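Local coordinates for protein endoglucanase CEL5A (Eubacterium cellulosolvens, PDB 4AFM) that probably binds plant beta-glucans such as xyloglucan through its non-catalytic carbohydrate binding module, the part of this family 5 glycoside hydrolase described here, at residues Y28-P33 and D105-K110; A54-I59 and A85-E90. All coordinates share one frame; numbering follows the deposited sequence. Where two conformers were deposited one is given.

The two contacts illustrate how a beta-sandwich is built, one within a sheet and the other between sheets. Interaction 1 pairs strand 28-30, at one edge of an antiparallel four-stranded sheet, with strand 106-111. Interaction 2, its centre 13 Å away, packs strand 56-62 of that sheet on strand 84-88 of the other. Strands 106-111 and 56-62 are neighbours, joined by probable hydrogen bonds from Ile59 N to Gly108 O and from Val57 N to Lys110 O, and Val109 CG1 packs on Ile56 CD1. Along the chain, both segments of interaction 2 fall between those of interaction 1; the shared sheet links the edge strand to the core within one binding module.

Interaction 1. Residues Y28-P33 and D105-K110; sequences YELQPP and DYIGVK
The phenol oxygen of Tyr106 is a meeting point for polar groups: OH donates to Glu29 OE2 at 2.7 Å and accepts from Lys110 NZ at 3.2 Å. Glu29 receives the phenol on the anti lone pair of OE2; the oxygen itself lies at the ring's edge, in its plane, while the carboxylate stands 87° to that ring. Tyr106 reaches this place because CG is anti to the backbone N (chi1 177°), which lays the ring alongside its own strand and carries the phenol oxygen over Gly108, where a beta carbon would collide with it. Lys110 is bent at its last torsion, and its NZ stays 4.2 Å from Glu29 OE2, too far for a salt bridge; Ser26 and the carbonyl of Trp24 also hold this ammonium, whose charge would probably stabilise the carboxylate. A phenylalanine in place of Tyr106 would probably leave Glu29 OE2 without its short bond and Lys110 NZ without one acceptor.

Beneath this cluster the backbones pair. Leu30 and Ile107 exchange two bonds, Leu30 N to Ile107 O at 2.9 Å and Ile107 N to Leu30 O at 2.8 Å, and Val109 N gives a third to Tyr28 O. On the opposite face, Tyr28 CB meets Val109 CB at 4.1 Å, and Leu30 lies beside Ile107. Past the strand end, a water donates to Asp105 O. Glu29 OE1 accepts from the backbone N of Thr36 of the second subunit, so this edge also meets the partner chain. Antiparallel pairing runs from Tyr28–Val109 to Leu30–Ile107, and on its other side strand 106-111 begins with a classic beta bulge, Asp105 and Tyr106 both facing Ala61.

Interaction 2. Residues A54-I59 and A85-E90; sequences ADIVLI and AVFTKE
Leu58 and Phe87 are brought together by their first torsions: CG of Leu58 is anti to its backbone N (chi1 177°), and CG of Phe87 lies anti to its carbonyl carbon. The phenyl ring thereby lies across the start of the leucine side chain. Leu58 CB sits over one face, 3.7 Å from the centroid of the Phe87 ring and 18° off the normal, a CH-pi contact displaced toward the rim. One branch of the leucine continues past the ring, with Leu58 CD2 at 3.7 Å from Phe87 CB. Toward the beginning of the strands, Ile56 CG2 meets the methyl CB of Ala85 at 3.8 Å and approaches Phe87 CZ obliquely at 4.3 Å.

The strand axes come no closer than 8.9 Å and make an angle of 23°, as expected of facing strands from two packed sheets. Ile75 touches both Leu58 and Phe87, while Val49 and Tyr51 lie against Ile56. All five touching residues are buried, and no hydrogen bond passes between the segments; between these two segments the contact therefore rests on shape and dispersion, with one aromatic face offered to the aliphatic chain of Leu58.

Interaction 1. Residues Y28-P33 and D105-K110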
loop_
_atom_site.group_PDB
_atom_site.type_symbol
_atom_site.label_atom_id
_atom_site.label_comp_id
_atom_site.label_asym_id
_atom_site.label_seq_id
_atom_site.Cartn_x
_atom_site.Cartn_y
_atom_site.Cartn_z
ATOM N N TYR A 28 0.193 -3.273 -8.026
ATOM C CA TYR A 28 0.268 -2.378 -6.879
ATOM C C TYR A 28 -0.806 -1.323 -7.047
ATOM O O TYR A 28 -0.964 -0.825 -8.208
ATOM C CB TYR A 28 1.668 -1.669 -6.931
ATOM C CG TYR A 28 1.868 -0.655 -5.832
ATOM C CD1 TYR A 28 2.343 -1.019 -4.582
ATOM C CD2 TYR A 28 1.604 0.707 -6.059
ATOM C CE1 TYR A 28 2.514 -0.087 -3.531
ATOM C CE2 TYR A 28 1.748 1.645 -5.068
ATOM C CZ TYR A 28 2.194 1.253 -3.831
ATOM O OH TYR A 28 2.409 2.178 -2.791
ATOM N N GLU A 29 -1.529 -0.974 -6.065
ATOM C CA GLU A 29 -2.553 0.076 -6.145
ATOM C C GLU A 29 -2.591 0.905 -4.947
ATOM O O GLU A 29 -2.506 0.308 -3.793
ATOM C CB GLU A 29 -3.996 -0.629 -6.299
ATOM C CG GLU A 29 -4.104 -1.378 -7.598
ATOM C CD GLU A 29 -5.385 -2.034 -7.598
ATOM O OE1 GLU A 29 -5.661 -3.053 -6.826
ATOM O OE2 GLU A 29 -6.125 -1.794 -8.549
ATOM N N LEU A 30 -2.904 2.151 -5.059
ATOM C CA LEU A 30 -3.168 3.053 -3.923
ATOM C C LEU A 30 -4.344 3.864 -4.204
ATOM O O LEU A 30 -4.657 4.263 -5.441
ATOM C CB LEU A 30 -2.155 4.118 -3.728
ATOM C CG LEU A 30 -0.857 3.624 -3.368
ATOM C CD1 LEU A 30 0.269 4.788 -3.309
ATOM C CD2 LEU A 30 -0.798 3.227 -1.841
ATOM N N GLN A 31 -5.180 4.204 -3.255
ATOM C CA GLN A 31 -6.262 5.088 -3.415
ATOM C C GLN A 31 -6.083 6.247 -2.410
ATOM O O GLN A 31 -6.465 6.101 -1.228
ATOM C CB GLN A 31 -7.514 4.372 -3.191
ATOM C CG GLN A 31 -7.597 3.345 -4.320
ATOM C CD GLN A 31 -8.934 2.644 -4.470
ATOM O OE1 GLN A 31 -10.027 3.180 -4.209
ATOM N NE2 GLN A 31 -8.850 1.440 -4.991
ATOM N N PRO A 32 -5.491 7.334 -2.840
ATOM C CA PRO A 32 -5.151 8.415 -1.868
ATOM C C PRO A 32 -6.266 8.901 -1.023
ATOM O O PRO A 32 -5.999 9.183 0.169
ATOM C CB PRO A 32 -4.580 9.520 -2.789
ATOM C CG PRO A 32 -3.984 8.715 -3.952
ATOM C CD PRO A 32 -4.966 7.636 -4.222
ATOM N N PRO A 33 -7.503 8.980 -1.417
ATOM C CA PRO A 33 -8.568 9.476 -0.508
ATOM C C PRO A 33 -8.776 8.472 0.600
ATOM O O PRO A 33 -9.379 8.918 1.616
ATOM C CB PRO A 33 -9.817 9.515 -1.394
ATOM C CG PRO A 33 -9.292 9.757 -2.785
ATOM C CD PRO A 33 -8.029 8.834 -2.827
ATOM N N ASP A 105 -7.765 9.974 -7.402
ATOM C CA ASP A 105 -8.472 8.836 -6.745
ATOM C C ASP A 105 -7.696 7.561 -6.763
ATOM O O ASP A 105 -7.999 6.680 -5.897
ATOM C CB ASP A 105 -9.828 8.636 -7.437
ATOM C CG ASP A 105 -10.798 9.654 -7.200
ATOM O OD1 ASP A 105 -11.042 9.938 -5.977
ATOM O OD2 ASP A 105 -11.438 10.245 -8.079
ATOM N N TYR A 106 -6.751 7.349 -7.659
ATOM C CA TYR A 106 -6.219 6.010 -7.862
ATOM C C TYR A 106 -4.857 6.084 -8.483
ATOM O O TYR A 106 -4.658 6.865 -9.481
ATOM C CB TYR A 106 -7.190 5.270 -8.850
ATOM C CG TYR A 106 -6.749 3.887 -9.228
ATOM C CD1 TYR A 106 -6.852 2.819 -8.331
ATOM C CD2 TYR A 106 -6.170 3.627 -10.491
ATOM C CE1 TYR A 106 -6.482 1.548 -8.690
ATOM C CE2 TYR A 106 -5.777 2.343 -10.820
ATOM C CZ TYR A 106 -5.955 1.329 -9.930
ATOM O OH TYR A 106 -5.531 0.070 -10.372
ATOM N N ILE A 107 -3.939 5.270 -8.005
ATOM C CA ILE A 107 -2.669 5.022 -8.633
ATOM C C ILE A 107 -2.559 3.539 -8.800
ATOM O O ILE A 107 -2.749 2.785 -7.844
ATOM C CB ILE A 107 -1.495 5.526 -7.701
ATOM C CG1 ILE A 107 -1.619 7.032 -7.549
ATOM C CG2 ILE A 107 -0.141 5.123 -8.305
ATOM C CD1 ILE A 107 -0.703 7.568 -6.436
ATOM N N GLY A 108 -2.241 3.029 -9.984
ATOM C CA GLY A 108 -2.114 1.595 -10.194
ATOM C C GLY A 108 -0.935 1.280 -11.082
ATOM O O GLY A 108 -0.654 2.011 -12.082
ATOM N N VAL A 109 -0.253 0.183 -10.845
ATOM C CA VAL A 109 0.798 -0.358 -11.727
ATOM C C VAL A 109 0.195 -1.595 -12.316
ATOM O O VAL A 109 -0.214 -2.517 -11.550
ATOM C CB VAL A 109 2.048 -0.682 -10.903
ATOM C CG1 VAL A 109 3.070 -1.384 -11.792
ATOM C CG2 VAL A 109 2.650 0.551 -10.251
ATOM N N LYS A 110 0.164 -1.718 -13.635
ATOM C CA LYS A 110 -0.565 -2.826 -14.282
ATOM C C LYS A 110 0.277 -3.386 -15.425
ATOM O O LYS A 110 1.078 -2.684 -16.051
ATOM C CB LYS A 110 -1.870 -2.365 -14.917
ATOM C CG LYS A 110 -2.886 -1.820 -13.848
ATOM C CD LYS A 110 -4.231 -1.573 -14.571
ATOM C CE LYS A 110 -5.341 -0.993 -13.674
ATOM N NZ LYS A 110 -5.791 -2.040 -12.726
HETATM O O HOH W 1 -10.409 6.561 -4.525
#

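Interaction 2. Residues A54-I59 and A85-E90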
loop_
_atom_site.group_PDB
_atom_site.type_symbol
_atom_site.label_atom_id
_atom_site.label_comp_id
_atom_site.label_asym_id
_atom_site.label_seq_id
_atom_site.Cartn_x
_atom_site.Cartn_y
_atom_site.Cartn_z
ATOM N N ALA A 54 6.200 -8.866 -18.826
ATOM C CA ALA A 54 5.162 -8.174 -19.616
ATOM C C ALA A 54 5.607 -6.737 -19.655
ATOM O O ALA A 54 6.314 -6.254 -18.793
ATOM C CB ALA A 54 3.790 -8.290 -18.957
ATOM N N ASP A 55 5.026 -6.023 -20.619
ATOM C CA ASP A 55 5.165 -4.562 -20.570
ATOM C C ASP A 55 4.315 -3.967 -19.469
ATOM O O ASP A 55 3.345 -4.598 -19.022
ATOM C CB ASP A 55 4.887 -3.968 -21.945
ATOM C CG ASP A 55 6.051 -4.310 -22.936
ATOM O OD1 ASP A 55 7.196 -4.078 -22.619
ATOM O OD2 ASP A 55 5.601 -5.001 -23.947
ATOM N N ILE A 56 4.709 -2.823 -18.980
ATOM C CA ILE A 56 4.184 -2.244 -17.759
ATOM C C ILE A 56 3.635 -0.886 -18.036
ATOM O O ILE A 56 4.162 -0.086 -18.841
ATOM C CB ILE A 56 5.273 -2.227 -16.670
ATOM C CG1 ILE A 56 4.682 -1.927 -15.281
ATOM C CG2 ILE A 56 6.401 -1.262 -17.023
ATOM C CD1 ILE A 56 5.685 -2.142 -14.177
ATOM N N VAL A 57 2.560 -0.505 -17.349
ATOM C CA VAL A 57 2.041 0.879 -17.346
ATOM C C VAL A 57 1.777 1.333 -15.925
ATOM O O VAL A 57 1.517 0.537 -15.027
ATOM C CB VAL A 57 0.789 1.080 -18.242
ATOM C CG1 VAL A 57 1.120 0.793 -19.692
ATOM C CG2 VAL A 57 -0.341 0.180 -17.770
ATOM N N LEU A 58 1.750 2.643 -15.763
ATOM C CA LEU A 58 1.376 3.315 -14.528
ATOM C C LEU A 58 0.110 4.068 -14.827
ATOM O O LEU A 58 -0.009 4.772 -15.878
ATOM C CB LEU A 58 2.494 4.263 -14.077
ATOM C CG LEU A 58 2.183 5.091 -12.819
ATOM C CD1 LEU A 58 2.076 4.187 -11.602
ATOM C CD2 LEU A 58 3.350 6.109 -12.656
ATOM N N ILE A 59 -0.887 4.014 -13.975
ATOM C CA ILE A 59 -2.242 4.653 -14.100
ATOM C C ILE A 59 -2.329 5.700 -13.006
ATOM O O ILE A 59 -2.224 5.278 -11.812
ATOM C CB ILE A 59 -3.426 3.626 -13.918
ATOM C CG1 ILE A 59 -3.285 2.370 -14.773
ATOM C CG2 ILE A 59 -4.754 4.324 -14.127
ATOM C CD1 ILE A 59 -3.115 2.611 -16.257
ATOM N N ALA A 85 11.600 0.097 -14.963
ATOM C CA ALA A 85 10.840 1.182 -15.617
ATOM C C ALA A 85 10.881 2.409 -14.757
ATOM O O ALA A 85 10.698 2.317 -13.481
ATOM C CB ALA A 85 9.392 0.755 -15.752
ATOM N N VAL A 86 11.086 3.561 -15.345
ATOM C CA VAL A 86 11.112 4.843 -14.625
ATOM C C VAL A 86 9.983 5.657 -15.090
ATOM O O VAL A 86 9.801 5.871 -16.336
ATOM C CB VAL A 86 12.459 5.534 -14.842
ATOM C CG1 VAL A 86 12.438 6.893 -14.162
ATOM C CG2 VAL A 86 13.617 4.662 -14.402
ATOM N N PHE A 87 9.167 6.217 -14.173
ATOM C CA PHE A 87 8.062 7.116 -14.475
ATOM C C PHE A 87 8.351 8.432 -13.743
ATOM O O PHE A 87 8.801 8.383 -12.600
ATOM C CB PHE A 87 6.726 6.558 -13.987
ATOM C CG PHE A 87 6.385 5.210 -14.554
ATOM C CD1 PHE A 87 6.782 4.042 -13.919
ATOM C CD2 PHE A 87 5.632 5.085 -15.742
ATOM C CE1 PHE A 87 6.451 2.825 -14.387
ATOM C CE2 PHE A 87 5.301 3.837 -16.222
ATOM C CZ PHE A 87 5.693 2.707 -15.546
ATOM N N THR A 88 8.199 9.555 -14.362
ATOM C CA THR A 88 8.475 10.823 -13.660
ATOM C C THR A 88 7.246 11.615 -13.396
ATOM O O THR A 88 6.231 11.527 -14.113
ATOM C CB THR A 88 9.382 11.714 -14.483
ATOM O OG1 THR A 88 8.702 12.228 -15.635
ATOM C CG2 THR A 88 10.666 10.932 -14.986
ATOM N N LYS A 89 7.324 12.470 -12.353
ATOM C CA LYS A 89 6.188 13.271 -12.056
ATOM C C LYS A 89 5.817 14.180 -13.245
ATOM O O LYS A 89 4.630 14.410 -13.542
ATOM C CB LYS A 89 6.443 14.173 -10.821
ATOM C CG LYS A 89 5.290 15.062 -10.522
ATOM C CD LYS A 89 5.564 15.864 -9.238
ATOM C CE LYS A 89 4.392 16.652 -8.863
ATOM N NZ LYS A 89 4.633 17.382 -7.550
ATOM N N GLU A 90 6.814 14.739 -13.921
ATOM C CA GLU A 90 6.389 15.680 -14.960
ATOM C C GLU A 90 5.691 14.835 -16.106
ATOM O O GLU A 90 4.707 15.381 -16.692
ATOM C CB GLU A 90 7.643 16.385 -15.424
ATOM C CG GLU A 90 8.379 17.338 -14.440
ATOM C CD GLU A 90 7.574 18.090 -13.314
ATOM O OE1 GLU A 90 6.868 19.069 -13.654
ATOM O OE2 GLU A 90 7.721 17.795 -12.054
#